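Local coordinates for Cj0977 (Campylobacter jejuni, PDB 3BNV), which is of unknown function but is a virulence protein whose expression is regulated by sigma28, built as a dimer of hot-dog folds, at residues 71-76 against 106-111. Numbering follows the deposited sequence.
Sequences FAAANY and LELEAH
Ala-74 of helix 67-82 and Leu-108 of strand 105-112 mark the closest passage of the two backbones, their CA atoms 6.9 Å apart, with no hydrogen bond between them. One branched side chain does the bridging. Leu-108 CG lies anti to its own carbonyl carbon, beside the backbone N (chi1 -51°), and from there both methyls reach the helix. CD2 faces two consecutive alanines: it meets Ala-73 CB at 3.6 Å and, roughly at right angles to that approach, Ala-74 CB at 4.2 Å. It also comes within 3.5 Å of Ala-74 N, so the leucine rests on helix backbone as well as on side chains. The second methyl, CD1, stays near Ala-73 CB, at 4.0 Å. Alanine suits both helical places because a single methyl lets the helix backbone come close to the strand, while leucine is long and forked enough to span what remains. All three residues are buried, and the side chains meet through apolar packing alone. Along the strand, Leu-106 and Ala-110 also direct their CB atoms to the helix and pack on Ile-70 and Val-77 respectively, whereas the intervening Glu-107 and Glu-109 are partly exposed. On another side of the helix, Phe-71 stacks on Phe-71 of the second subunit. A central helix wrapped by an antiparallel sheet, with alternate strand residues packed against it, is the signature of the hot-dog fold.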
# COMPACT_ATOMS: atom_id res chain seq x y z
N PHE A 71 3.05 -3.50 -0.02
CA PHE A 71 3.20 -2.39 0.90
C PHE A 71 2.16 -2.50 2.00
O PHE A 71 2.47 -2.38 3.17
CB PHE A 71 3.09 -1.04 0.20
CG PHE A 71 3.23 0.16 1.15
CD1 PHE A 71 2.13 0.75 1.73
CD2 PHE A 71 4.48 0.69 1.45
CE1 PHE A 71 2.27 1.85 2.58
CE2 PHE A 71 4.61 1.76 2.32
CZ PHE A 71 3.51 2.35 2.87
N ALA A 72 0.91 -2.75 1.63
CA ALA A 72 -0.10 -2.90 2.65
C ALA A 72 0.33 -3.90 3.70
O ALA A 72 0.22 -3.62 4.88
CB ALA A 72 -1.41 -3.31 2.04
N ALA A 73 0.83 -5.05 3.29
CA ALA A 73 1.22 -6.05 4.26
C ALA A 73 2.35 -5.48 5.15
O ALA A 73 2.32 -5.61 6.37
CB ALA A 73 1.64 -7.31 3.56
N ALA A 74 3.32 -4.82 4.53
CA ALA A 74 4.42 -4.24 5.30
C ALA A 74 3.92 -3.18 6.29
O ALA A 74 4.39 -3.08 7.43
CB ALA A 74 5.43 -3.66 4.36
N ASN A 75 2.97 -2.40 5.83
CA ASN A 75 2.36 -1.37 6.63
C ASN A 75 1.69 -2.00 7.86
O ASN A 75 1.81 -1.53 9.00
CB ASN A 75 1.38 -0.62 5.72
CG ASN A 75 0.70 0.54 6.39
OD1 ASN A 75 0.77 0.73 7.62
ND2 ASN A 75 0.00 1.32 5.59
N TYR A 76 1.01 -3.11 7.65
CA TYR A 76 0.32 -3.78 8.74
C TYR A 76 1.32 -4.38 9.75
O TYR A 76 1.27 -4.08 10.94
CB TYR A 76 -0.66 -4.79 8.15
CG TYR A 76 -1.56 -5.53 9.10
CD1 TYR A 76 -1.89 -6.84 8.85
CD2 TYR A 76 -2.11 -4.92 10.19
CE1 TYR A 76 -2.73 -7.54 9.69
CE2 TYR A 76 -2.95 -5.63 11.05
CZ TYR A 76 -3.26 -6.93 10.79
OH TYR A 76 -4.09 -7.65 11.62
N LEU A 106 3.79 -14.39 0.72
CA LEU A 106 4.83 -13.53 1.20
C LEU A 106 4.96 -13.67 2.71
O LEU A 106 3.96 -13.68 3.45
CB LEU A 106 4.48 -12.11 0.85
CG LEU A 106 5.40 -10.98 1.28
CD1 LEU A 106 6.69 -11.03 0.48
CD2 LEU A 106 4.66 -9.69 1.04
N GLU A 107 6.20 -13.79 3.18
CA GLU A 107 6.48 -13.88 4.60
C GLU A 107 7.19 -12.59 5.07
O GLU A 107 8.29 -12.29 4.63
CB GLU A 107 7.32 -15.13 4.86
CG GLU A 107 6.61 -16.38 4.45
CD GLU A 107 7.41 -17.68 4.71
OE1 GLU A 107 7.72 -18.39 3.69
OE2 GLU A 107 7.71 -17.96 5.93
N LEU A 108 6.54 -11.81 5.93
CA LEU A 108 7.13 -10.54 6.38
C LEU A 108 7.62 -10.60 7.83
O LEU A 108 7.00 -11.21 8.68
CB LEU A 108 6.13 -9.40 6.19
CG LEU A 108 5.48 -9.29 4.81
CD1 LEU A 108 4.25 -10.18 4.62
CD2 LEU A 108 5.10 -7.85 4.49
N GLU A 109 8.76 -9.97 8.09
CA GLU A 109 9.21 -9.76 9.46
C GLU A 109 9.47 -8.28 9.68
O GLU A 109 10.01 -7.61 8.80
CB GLU A 109 10.49 -10.52 9.78
CG GLU A 109 10.34 -11.99 9.70
CD GLU A 109 11.61 -12.72 10.05
OE1 GLU A 109 11.87 -13.77 9.42
OE2 GLU A 109 12.35 -12.25 10.95
N ALA A 110 9.09 -7.79 10.85
CA ALA A 110 9.28 -6.37 11.19
C ALA A 110 10.02 -6.22 12.50
O ALA A 110 9.71 -6.90 13.48
CB ALA A 110 7.92 -5.67 11.28
N HIS A 111 11.01 -5.34 12.53
CA HIS A 111 11.78 -5.09 13.75
C HIS A 111 11.85 -3.60 13.96
O HIS A 111 12.29 -2.87 13.06
CB HIS A 111 13.19 -5.62 13.61
CG HIS A 111 13.27 -7.08 13.37
ND1 HIS A 111 13.48 -8.00 14.38
CD2 HIS A 111 13.22 -7.80 12.22
CE1 HIS A 111 13.52 -9.22 13.87
NE2 HIS A 111 13.39 -9.12 12.56